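Local atomic coordinates of uncharacterized protein YjgB (PDB entry 4YGT), a protein that is of unknown function but is a putative secreted lipoprotein and the first structural representative of the DUF4309 family. Residues P33-L39 / Q75-F80; R65-W71 / E90-T96; P109-Q113 / D132-D136; A27-M32 / H154-K158. One frame throughout, in Å; residues are numbered along the deposited sequence.

All four contacts draw on one antiparallel sheet. Interaction 4 is the deeply buried one, chiefly apolar without cross-segment hydrogen bonds, where the exit of helix 14-27 meets strand 152-159. The same loop runs on into interaction 1, which lies on strand 77-82 and grows more polar toward the glutamines at its surface end; Gly38 and Glu31 tie the two together. Interaction 2 joins strands 67-69 and 88-95 across strand 77-82, on the sheet face opposite Met32, and there arginines, a glutamate and a sulfate replace the aliphatic core. Its strand 88-95 is backbone-bonded to strand 152-159. Interaction 3, farther out with centres about 20 Å from interactions 1 and 2, lays helix 109-116 on strand 131-137 with tyrosines.

Interaction 1: residues P33-L39 / Q75-F80; sequences PQQAQGL and QPGYGF. With EDO (1,2-ethanediol), chain C.
A loop-on-sheet contact: residues 33-39, in the connection between helices 14-27 and 46-53, lie over strand 77-82 of the antiparallel sheet. The loop makes a short 3-10 segment at Gln35 and Ala36, then a type II beta turn from Ala36 to Leu39, closed by Leu39 N to Ala36 O at 3.2 Å. Gly38 takes the positive phi (82°) of the third turn position, which glycine adopts without strain. CA atoms pair Gln35 with Gln75 (7.9 Å) and Ala36 with Tyr78 (8.2 Å). Tyr78 and Phe80, alternate residues with chi1 m, both point toward the loop. Ala36, small enough to sit close, puts CB 3.7 Å from Tyr78 CE1, and Leu39 CD1 lies 4.1 Å from Phe80 CZ; Phe53 of helix 46-53 meets both rings. At the exposed end, Gln35 (m, p) makes a weak hydrogen bond from NE2 to Gln75 OE1, 2.8 Å. A water hydrogen-bonds Tyr78 OH at 2.5 Å and donates to Pro33 O at 2.7 Å.

Interaction 2: residues R65-W71 / E90-T96; sequences RFDLYHW and EIRYFGT. With SO4 (sulfate ion), chain B; EDO (1,2-ethanediol), chain C.
Two arginines, Arg65 from the loop before strand 67-69 and Arg92 from strand 88-95, converge on one sulfate, probably from the crystallisation liquor, their NH2 atoms 4.3 Å apart. The segments' end-to-end directions differ by 24°, but strand 77-82 lies between them, its Gly77 and Gly79, lacking side chains, letting side chains of the two segments meet across it. Phe66 faces Arg92 (CA-CA 8.7 Å) and Trp71 faces Thr96 (5.3 Å). Phe66 (chi1 m) lies under the Arg92 guanidinium face, CZ to NH2 3.4 Å, a flat apolar support for a flat cation, its edge, at CZ, 3.9 Å from Glu90 CD. Arg92 (t, t, m) salt-bridges Glu90 within its strand, NH2 to OE2 3.2 Å; Arg65 NH2 makes a long salt bridge to Glu90 OE1, 3.7 Å. Leu68 CD2 packs on Phe94 CE2 at 3.8 Å. Trp71 (chi1 p) swings its indole over the backbone, CD2 to Thr96 C 3.7 Å and CE3 to Gly95 O 3.2 Å. Sulfate O1 accepts from Arg65 NE at 2.8 Å, and O3 from Arg65 NH2 at 3.1 Å and weakly from Arg92 NH2 at 3.5 Å. Glu90 offsets part of the charge; the sulfate suggests a site able to hold an anion.

Interaction 3: residues P109-Q113 / D132-D136; sequences PEVLQ and DYVYD
Leu112, Tyr133 and Tyr135 carry this helix-on-sheet contact, in which the N-terminal part of helix 109-116 lies along strand 131-137. The short axes are 10.8 Å apart at closest approach and nearly parallel, crossing at 16°, with Pro109 CA nearest Tyr133 CA (7.6 Å). Leu112 (m, t) points toward the strand, between the two tyrosines: CD1 reaches Tyr133 CB at 4.0 Å, and CB lies 4.1 Å from Tyr135 CE2. Because alternate strand residues share a face, Tyr133 and Tyr135, both chi1 m, extend together toward the helix, long enough to span the gap between the backbones. Tyr133 ends against Pro109, whose CB is 3.5 Å from its OH; a proline, with no NH to donate, suits a place near a helix N-terminus. Phe144 of the neighbouring strand also touches Leu112. Tyr135 OH comes within 3.0 Å of Leu112 O and hydrogen-bonds Gly117 O. The contact between the segments is chiefly apolar, with Tyr135 adding a polar tie to the residue just past the helix.

Interaction 4: residues A27-M32 / H154-K158; sequences AYKGEM and HVNLK
Leu157, in its t, p rotamer, gives up about 110 Å², its CD1 and CD2 atoms lying against the end of helix 14-27 and the loop beyond it. Leu157 CD1 meets Ala27 CB at 3.6 Å, and its CD2 lies 3.6 Å from Gly30 C and 3.3 Å from Glu31 O. Ala27 and Leu157 are the closest CA pair, at 6.8 Å. The helix closes with a Schellman motif at Gly30 (phi 74°, psi 34°), a conformation glycine takes readily, and a type I turn with Gly30 N hydrogen-bonded to Ala27 O at 3.1 Å. Met32, a selenomethionine here, points toward the strand with chi1 m, chi2 t and chi3 144°; its long flexible chain sets CE 3.7 Å from Leu157 CB and 4.1 Å from Val155 CG1 (chi1 t). Glu31 points away, its OE1 hydrogen-bonded to Gly38 N. Met32 also touches Ile91 and Tyr93 of strand 88-95, while Ala27 rests on Leu142 and Val155 on Phe144 of strand 140-146, the two strands that flank strand 152-159.

Interaction 1: residues P33-L39 / Q75-F80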
# COMPACT_ATOMS: atom_id res chain seq x y z
N PRO A 33 3.48 7.18 -2.73
CA PRO A 33 3.61 8.64 -2.65
C PRO A 33 3.58 9.21 -1.23
O PRO A 33 3.56 8.47 -0.23
CB PRO A 33 2.42 9.15 -3.47
CG PRO A 33 1.65 7.92 -3.90
CD PRO A 33 2.10 6.79 -3.07
N GLN A 34 3.62 10.56 -1.17
CA GLN A 34 3.52 11.39 0.03
C GLN A 34 4.65 11.10 1.04
O GLN A 34 5.81 11.35 0.74
CB GLN A 34 2.12 11.22 0.69
CG GLN A 34 0.91 11.53 -0.22
CD GLN A 34 0.86 12.97 -0.67
OE1 GLN A 34 1.32 13.32 -1.76
NE2 GLN A 34 0.30 13.84 0.18
N GLN A 35 4.30 10.61 2.24
CA GLN A 35 5.24 10.36 3.34
C GLN A 35 6.27 9.28 2.99
O GLN A 35 7.43 9.39 3.39
CB GLN A 35 4.49 9.99 4.64
CG GLN A 35 3.57 11.10 5.19
CD GLN A 35 2.27 11.36 4.42
OE1 GLN A 35 1.75 10.50 3.68
NE2 GLN A 35 1.69 12.56 4.60
N ALA A 36 5.85 8.27 2.19
CA ALA A 36 6.70 7.16 1.79
C ALA A 36 7.60 7.52 0.60
O ALA A 36 8.41 6.70 0.18
CB ALA A 36 5.85 5.94 1.45
N GLN A 37 7.51 8.74 0.10
CA GLN A 37 8.30 9.16 -1.07
C GLN A 37 9.81 8.89 -0.93
O GLN A 37 10.38 9.20 0.11
CB GLN A 37 8.11 10.65 -1.33
CG GLN A 37 8.52 11.05 -2.73
CD GLN A 37 8.76 12.52 -2.85
OE1 GLN A 37 8.14 13.34 -2.17
NE2 GLN A 37 9.64 12.87 -3.74
N GLY A 38 10.40 8.31 -1.98
CA GLY A 38 11.84 8.04 -2.05
C GLY A 38 12.29 6.79 -1.34
O GLY A 38 13.49 6.55 -1.24
N LEU A 39 11.33 5.97 -0.85
CA LEU A 39 11.64 4.69 -0.23
C LEU A 39 11.33 3.62 -1.28
O LEU A 39 10.17 3.28 -1.49
CB LEU A 39 10.85 4.49 1.08
CG LEU A 39 11.18 5.46 2.21
CD1 LEU A 39 10.15 5.37 3.32
CD2 LEU A 39 12.57 5.21 2.75
N GLN A 75 -2.48 11.74 8.24
CA GLN A 75 -1.27 10.99 7.84
C GLN A 75 -1.62 9.48 7.83
O GLN A 75 -2.05 8.94 8.85
CB GLN A 75 -0.07 11.30 8.78
CG GLN A 75 0.15 12.78 9.16
CD GLN A 75 0.55 13.67 7.98
OE1 GLN A 75 1.51 13.38 7.26
NE2 GLN A 75 -0.16 14.77 7.79
N PRO A 76 -1.50 8.79 6.68
CA PRO A 76 -1.91 7.38 6.62
C PRO A 76 -0.96 6.40 7.31
O PRO A 76 0.19 6.71 7.62
CB PRO A 76 -1.96 7.10 5.11
CG PRO A 76 -0.96 8.02 4.54
CD PRO A 76 -1.04 9.27 5.35
N GLY A 77 -1.47 5.19 7.51
CA GLY A 77 -0.72 4.08 8.06
C GLY A 77 0.09 3.40 6.99
O GLY A 77 -0.30 3.38 5.82
N TYR A 78 1.27 2.87 7.37
CA TYR A 78 2.15 2.13 6.47
C TYR A 78 2.73 0.94 7.14
O TYR A 78 2.91 0.94 8.35
CB TYR A 78 3.34 2.94 5.92
CG TYR A 78 2.99 4.05 4.98
CD1 TYR A 78 2.85 3.83 3.61
CD2 TYR A 78 2.83 5.35 5.44
CE1 TYR A 78 2.54 4.87 2.74
CE2 TYR A 78 2.55 6.39 4.59
CZ TYR A 78 2.37 6.15 3.25
OH TYR A 78 2.06 7.27 2.51
N GLY A 79 3.12 -0.02 6.31
CA GLY A 79 3.81 -1.23 6.70
C GLY A 79 4.96 -1.45 5.73
O GLY A 79 4.82 -1.21 4.53
N PHE A 80 6.11 -1.84 6.26
CA PHE A 80 7.28 -2.16 5.45
C PHE A 80 7.82 -3.52 5.85
O PHE A 80 8.08 -3.76 7.01
CB PHE A 80 8.37 -1.10 5.63
CG PHE A 80 7.95 0.28 5.20
CD1 PHE A 80 7.27 1.13 6.08
CD2 PHE A 80 8.21 0.74 3.92
CE1 PHE A 80 6.88 2.40 5.69
CE2 PHE A 80 7.81 2.01 3.52
CZ PHE A 80 7.15 2.83 4.41
C1 EDO C . 3.46 8.23 9.95
O1 EDO C . 3.29 7.01 10.64
C2 EDO C . 2.18 8.61 9.20
O2 EDO C . 1.08 8.55 10.10
O HOH W 1 1.73 6.46 0.12

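Interaction 2: residues R65-W71 / E90-T96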
# COMPACT_ATOMS: atom_id res chain seq x y z
N ARG A 65 5.83 -9.56 10.11
CA ARG A 65 7.02 -9.32 9.28
C ARG A 65 7.04 -7.88 8.71
O ARG A 65 7.84 -7.58 7.84
CB ARG A 65 7.16 -10.38 8.18
CG ARG A 65 6.07 -10.37 7.14
CD ARG A 65 6.13 -11.58 6.26
NE ARG A 65 5.15 -11.41 5.19
CZ ARG A 65 5.40 -10.78 4.06
NH1 ARG A 65 6.62 -10.32 3.80
NH2 ARG A 65 4.44 -10.63 3.16
N PHE A 66 6.21 -6.97 9.28
CA PHE A 66 6.11 -5.57 8.86
C PHE A 66 6.41 -4.60 9.96
O PHE A 66 5.88 -4.72 11.05
CB PHE A 66 4.70 -5.23 8.34
CG PHE A 66 4.41 -5.76 6.96
CD1 PHE A 66 4.02 -7.08 6.77
CD2 PHE A 66 4.57 -4.96 5.83
CE1 PHE A 66 3.82 -7.59 5.49
CE2 PHE A 66 4.35 -5.45 4.56
CZ PHE A 66 3.99 -6.77 4.39
N ASP A 67 7.23 -3.59 9.64
CA ASP A 67 7.42 -2.44 10.52
C ASP A 67 6.15 -1.65 10.34
O ASP A 67 5.86 -1.23 9.22
CB ASP A 67 8.68 -1.63 10.14
CG ASP A 67 9.94 -2.08 10.84
OD1 ASP A 67 9.84 -2.84 11.84
OD2 ASP A 67 11.02 -1.67 10.40
N LEU A 68 5.30 -1.58 11.38
CA LEU A 68 3.99 -0.94 11.22
C LEU A 68 3.91 0.46 11.84
O LEU A 68 4.30 0.69 12.99
CB LEU A 68 2.89 -1.84 11.78
CG LEU A 68 2.66 -3.13 11.03
CD1 LEU A 68 2.00 -4.16 11.93
CD2 LEU A 68 1.85 -2.89 9.74
N TYR A 69 3.41 1.40 11.03
CA TYR A 69 3.24 2.80 11.39
C TYR A 69 1.77 3.10 11.32
O TYR A 69 1.15 2.96 10.27
CB TYR A 69 4.08 3.69 10.47
CG TYR A 69 5.57 3.44 10.61
CD1 TYR A 69 6.31 4.10 11.58
CD2 TYR A 69 6.23 2.53 9.79
CE1 TYR A 69 7.68 3.88 11.73
CE2 TYR A 69 7.60 2.30 9.92
CZ TYR A 69 8.32 2.97 10.89
OH TYR A 69 9.67 2.77 11.02
N HIS A 70 1.20 3.40 12.47
CA HIS A 70 -0.22 3.66 12.62
C HIS A 70 -0.61 4.94 11.92
O HIS A 70 0.21 5.84 11.81
CB HIS A 70 -0.55 3.76 14.13
CG HIS A 70 -1.99 3.50 14.44
ND1 HIS A 70 -2.93 4.51 14.41
CD2 HIS A 70 -2.60 2.34 14.78
CE1 HIS A 70 -4.08 3.94 14.73
NE2 HIS A 70 -3.93 2.63 14.95
N TRP A 71 -1.86 5.04 11.46
CA TRP A 71 -2.36 6.28 10.88
C TRP A 71 -2.46 7.32 11.99
O TRP A 71 -2.74 6.98 13.14
CB TRP A 71 -3.70 6.10 10.12
CG TRP A 71 -4.78 5.32 10.83
CD1 TRP A 71 -5.39 5.63 12.02
CD2 TRP A 71 -5.46 4.15 10.33
NE1 TRP A 71 -6.39 4.73 12.30
CE2 TRP A 71 -6.46 3.81 11.27
CE3 TRP A 71 -5.30 3.35 9.18
CZ2 TRP A 71 -7.29 2.69 11.11
CZ3 TRP A 71 -6.14 2.25 9.01
CH2 TRP A 71 -7.11 1.92 9.97
N GLU A 90 8.28 -5.13 0.50
CA GLU A 90 6.88 -4.76 0.25
C GLU A 90 6.48 -3.53 1.03
O GLU A 90 6.93 -3.34 2.16
CB GLU A 90 5.96 -5.94 0.61
CG GLU A 90 4.48 -5.76 0.29
CD GLU A 90 3.61 -6.98 0.52
OE1 GLU A 90 4.13 -8.11 0.52
OE2 GLU A 90 2.38 -6.79 0.67
N ILE A 91 5.64 -2.69 0.40
CA ILE A 91 5.10 -1.50 1.08
C ILE A 91 3.59 -1.71 1.15
O ILE A 91 2.99 -2.14 0.18
CB ILE A 91 5.49 -0.12 0.43
CG1 ILE A 91 7.03 -0.01 0.23
CG2 ILE A 91 4.97 1.06 1.28
CD1 ILE A 91 7.54 1.17 -0.62
N ARG A 92 3.02 -1.48 2.33
CA ARG A 92 1.60 -1.61 2.59
C ARG A 92 1.06 -0.25 3.04
O ARG A 92 1.55 0.32 4.02
CB ARG A 92 1.41 -2.70 3.64
CG ARG A 92 0.03 -3.30 3.68
CD ARG A 92 0.06 -4.61 4.43
NE ARG A 92 0.50 -5.74 3.61
CZ ARG A 92 0.65 -6.98 4.09
NH1 ARG A 92 0.45 -7.23 5.37
NH2 ARG A 92 1.04 -7.96 3.29
N TYR A 93 0.08 0.29 2.29
CA TYR A 93 -0.61 1.56 2.52
C TYR A 93 -1.97 1.25 3.17
O TYR A 93 -2.78 0.54 2.57
CB TYR A 93 -0.75 2.30 1.17
CG TYR A 93 -1.53 3.60 1.23
CD1 TYR A 93 -0.89 4.79 1.55
CD2 TYR A 93 -2.89 3.64 0.94
CE1 TYR A 93 -1.61 5.99 1.65
CE2 TYR A 93 -3.61 4.83 1.01
CZ TYR A 93 -2.97 6.00 1.37
OH TYR A 93 -3.68 7.18 1.45
N PHE A 94 -2.22 1.77 4.39
CA PHE A 94 -3.43 1.44 5.14
C PHE A 94 -4.53 2.51 5.12
O PHE A 94 -5.62 2.29 5.66
CB PHE A 94 -3.05 1.15 6.58
CG PHE A 94 -2.33 -0.17 6.72
CD1 PHE A 94 -3.04 -1.36 6.84
CD2 PHE A 94 -0.94 -0.21 6.82
CE1 PHE A 94 -2.36 -2.58 7.00
CE2 PHE A 94 -0.27 -1.42 6.99
CZ PHE A 94 -0.98 -2.59 7.08
N GLY A 95 -4.24 3.65 4.49
CA GLY A 95 -5.15 4.79 4.49
C GLY A 95 -5.16 5.41 5.87
O GLY A 95 -4.29 5.11 6.69
N THR A 96 -6.16 6.26 6.16
CA THR A 96 -6.31 6.92 7.47
C THR A 96 -7.54 6.34 8.21
O THR A 96 -8.31 5.55 7.64
CB THR A 96 -6.42 8.45 7.29
OG1 THR A 96 -7.73 8.80 6.85
CG2 THR A 96 -5.39 9.02 6.31
S SO4 B . 1.58 -11.56 6.09
O1 SO4 B . 2.83 -12.11 6.63
O2 SO4 B . 1.01 -10.53 6.96
O3 SO4 B . 1.86 -11.01 4.77
O4 SO4 B . 0.57 -12.60 5.97
C1 EDO C . 3.46 8.23 9.95
O1 EDO C . 3.29 7.01 10.64
C2 EDO C . 2.18 8.61 9.20
O2 EDO C . 1.08 8.55 10.10

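Interaction 3: residues P109-Q113 / D132-D136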
# COMPACT_ATOMS: atom_id res chain seq x y z
N PRO A 109 -13.88 -1.34 -6.08
CA PRO A 109 -13.42 -2.02 -7.31
C PRO A 109 -13.90 -1.33 -8.60
O PRO A 109 -13.34 -1.60 -9.67
CB PRO A 109 -14.04 -3.41 -7.19
CG PRO A 109 -14.27 -3.60 -5.73
CD PRO A 109 -14.70 -2.25 -5.26
N GLU A 110 -14.91 -0.44 -8.49
CA GLU A 110 -15.47 0.31 -9.61
C GLU A 110 -14.65 1.59 -9.86
O GLU A 110 -14.44 1.94 -11.03
CB GLU A 110 -16.98 0.63 -9.41
CG GLU A 110 -17.31 1.67 -8.36
CD GLU A 110 -18.54 1.39 -7.52
OE1 GLU A 110 -19.66 1.41 -8.08
OE2 GLU A 110 -18.38 1.18 -6.29
N VAL A 111 -14.16 2.28 -8.80
CA VAL A 111 -13.33 3.47 -9.01
C VAL A 111 -12.00 3.02 -9.63
O VAL A 111 -11.43 3.77 -10.42
CB VAL A 111 -13.13 4.41 -7.78
CG1 VAL A 111 -14.45 4.87 -7.18
CG2 VAL A 111 -12.22 3.79 -6.73
N LEU A 112 -11.58 1.77 -9.35
CA LEU A 112 -10.38 1.15 -9.90
C LEU A 112 -10.55 0.95 -11.40
O LEU A 112 -9.60 1.10 -12.16
CB LEU A 112 -10.06 -0.19 -9.21
CG LEU A 112 -9.50 -0.12 -7.78
CD1 LEU A 112 -9.25 -1.52 -7.25
CD2 LEU A 112 -8.20 0.67 -7.72
N GLN A 113 -11.80 0.65 -11.82
CA GLN A 113 -12.17 0.48 -13.22
C GLN A 113 -12.22 1.87 -13.90
O GLN A 113 -11.55 2.06 -14.91
CB GLN A 113 -13.51 -0.29 -13.33
CG GLN A 113 -14.03 -0.54 -14.76
CD GLN A 113 -13.26 -1.58 -15.54
OE1 GLN A 113 -12.94 -2.67 -15.04
NE2 GLN A 113 -12.99 -1.28 -16.80
N ASP A 132 -8.01 -9.39 -3.72
CA ASP A 132 -6.93 -8.56 -4.20
C ASP A 132 -7.04 -8.28 -5.70
O ASP A 132 -6.89 -9.19 -6.52
CB ASP A 132 -5.63 -9.31 -3.86
CG ASP A 132 -4.31 -8.72 -4.28
OD1 ASP A 132 -4.29 -7.55 -4.71
OD2 ASP A 132 -3.30 -9.44 -4.19
N TYR A 133 -7.28 -7.00 -6.06
CA TYR A 133 -7.30 -6.51 -7.45
C TYR A 133 -5.87 -6.07 -7.82
O TYR A 133 -5.37 -5.08 -7.27
CB TYR A 133 -8.29 -5.35 -7.59
CG TYR A 133 -9.73 -5.77 -7.46
CD1 TYR A 133 -10.34 -5.87 -6.21
CD2 TYR A 133 -10.51 -6.03 -8.58
CE1 TYR A 133 -11.68 -6.22 -6.08
CE2 TYR A 133 -11.85 -6.41 -8.47
CZ TYR A 133 -12.43 -6.51 -7.21
OH TYR A 133 -13.75 -6.85 -7.06
N VAL A 134 -5.17 -6.83 -8.68
CA VAL A 134 -3.77 -6.55 -9.02
C VAL A 134 -3.65 -5.78 -10.34
O VAL A 134 -4.18 -6.21 -11.36
CB VAL A 134 -2.90 -7.83 -9.06
CG1 VAL A 134 -1.42 -7.50 -9.22
CG2 VAL A 134 -3.12 -8.69 -7.83
N TYR A 135 -2.89 -4.67 -10.30
CA TYR A 135 -2.54 -3.83 -11.45
C TYR A 135 -1.03 -3.90 -11.69
O TYR A 135 -0.28 -3.59 -10.78
CB TYR A 135 -3.00 -2.37 -11.22
CG TYR A 135 -4.48 -2.18 -11.45
CD1 TYR A 135 -4.98 -1.90 -12.72
CD2 TYR A 135 -5.39 -2.33 -10.41
CE1 TYR A 135 -6.35 -1.75 -12.94
CE2 TYR A 135 -6.76 -2.17 -10.61
CZ TYR A 135 -7.24 -1.88 -11.88
OH TYR A 135 -8.59 -1.73 -12.10
N ASP A 136 -0.59 -4.34 -12.88
CA ASP A 136 0.84 -4.41 -13.18
C ASP A 136 1.37 -3.01 -13.48
O ASP A 136 0.72 -2.26 -14.22
CB ASP A 136 1.14 -5.38 -14.33
CG ASP A 136 0.92 -6.86 -14.01
OD1 ASP A 136 1.00 -7.24 -12.81
OD2 ASP A 136 0.76 -7.65 -14.96

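Interaction 4: residues A27-M32 / H154-K158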
# COMPACT_ATOMS: atom_id res chain seq x y z
N ALA A 27 3.92 3.70 -8.30
CA ALA A 27 4.13 2.24 -8.33
C ALA A 27 5.13 1.80 -9.43
O ALA A 27 5.85 0.84 -9.21
CB ALA A 27 2.82 1.52 -8.53
N TYR A 28 5.22 2.53 -10.55
CA TYR A 28 6.18 2.25 -11.64
C TYR A 28 7.66 2.51 -11.24
O TYR A 28 8.56 1.94 -11.85
CB TYR A 28 5.85 3.08 -12.87
CG TYR A 28 4.72 2.52 -13.71
CD1 TYR A 28 3.40 2.87 -13.46
CD2 TYR A 28 4.99 1.69 -14.80
CE1 TYR A 28 2.36 2.37 -14.24
CE2 TYR A 28 3.95 1.18 -15.59
CZ TYR A 28 2.64 1.52 -15.30
OH TYR A 28 1.63 1.05 -16.08
N LYS A 29 7.88 3.36 -10.22
CA LYS A 29 9.17 3.70 -9.58
C LYS A 29 9.52 2.72 -8.44
O LYS A 29 10.59 2.85 -7.85
CB LYS A 29 9.11 5.08 -8.87
CG LYS A 29 8.97 6.36 -9.62
CD LYS A 29 8.95 7.45 -8.51
CE LYS A 29 8.95 8.88 -8.96
NZ LYS A 29 8.92 9.82 -7.80
N GLY A 30 8.56 1.89 -8.04
CA GLY A 30 8.72 0.98 -6.90
C GLY A 30 8.67 1.71 -5.57
O GLY A 30 9.38 1.37 -4.62
N GLU A 31 7.85 2.76 -5.54
CA GLU A 31 7.64 3.63 -4.39
C GLU A 31 6.17 3.92 -4.21
O GLU A 31 5.40 3.81 -5.15
CB GLU A 31 8.33 4.98 -4.62
CG GLU A 31 9.84 4.96 -4.57
CD GLU A 31 10.47 6.28 -4.97
OE1 GLU A 31 9.83 7.35 -4.81
OE2 GLU A 31 11.62 6.24 -5.44
N MSE A 32 5.83 4.41 -3.05
CA MSE A 32 4.49 4.89 -2.77
C MSE A 32 4.58 6.41 -2.56
O MSE A 32 5.70 6.93 -2.39
CB MSE A 32 3.86 4.13 -1.63
CG MSE A 32 3.60 2.72 -2.04
SE MSE A 32 2.19 2.05 -0.99
CE MSE A 32 1.33 0.98 -2.23
N HIS A 154 -6.12 -2.19 2.53
CA HIS A 154 -4.74 -1.77 2.30
C HIS A 154 -4.38 -2.00 0.84
O HIS A 154 -5.04 -2.77 0.13
CB HIS A 154 -3.73 -2.46 3.24
CG HIS A 154 -3.83 -3.95 3.28
ND1 HIS A 154 -3.22 -4.75 2.32
CD2 HIS A 154 -4.44 -4.75 4.18
CE1 HIS A 154 -3.48 -5.99 2.67
NE2 HIS A 154 -4.20 -6.04 3.79
N VAL A 155 -3.36 -1.28 0.38
CA VAL A 155 -2.81 -1.34 -0.97
C VAL A 155 -1.36 -1.75 -0.82
O VAL A 155 -0.63 -1.10 -0.08
CB VAL A 155 -2.98 -0.00 -1.72
CG1 VAL A 155 -2.50 -0.12 -3.15
CG2 VAL A 155 -4.43 0.47 -1.68
N ASN A 156 -0.96 -2.86 -1.45
CA ASN A 156 0.41 -3.39 -1.39
C ASN A 156 1.22 -3.10 -2.63
O ASN A 156 0.69 -3.19 -3.74
CB ASN A 156 0.41 -4.89 -1.15
CG ASN A 156 -0.32 -5.34 0.08
OD1 ASN A 156 -0.58 -4.55 0.99
ND2 ASN A 156 -0.67 -6.63 0.13
N LEU A 157 2.51 -2.79 -2.45
CA LEU A 157 3.43 -2.61 -3.57
C LEU A 157 4.60 -3.55 -3.41
O LEU A 157 5.24 -3.55 -2.37
CB LEU A 157 3.91 -1.16 -3.69
CG LEU A 157 4.80 -0.84 -4.90
CD1 LEU A 157 4.06 -0.98 -6.21
CD2 LEU A 157 5.36 0.52 -4.78
N LYS A 158 4.88 -4.35 -4.46
CA LYS A 158 6.03 -5.26 -4.45
C LYS A 158 6.56 -5.44 -5.86
O LYS A 158 5.90 -5.06 -6.82
CB LYS A 158 5.69 -6.61 -3.78
CG LYS A 158 4.63 -7.47 -4.44
CD LYS A 158 4.69 -8.88 -3.84
CE LYS A 158 3.44 -9.69 -4.08
NZ LYS A 158 3.30 -10.78 -3.07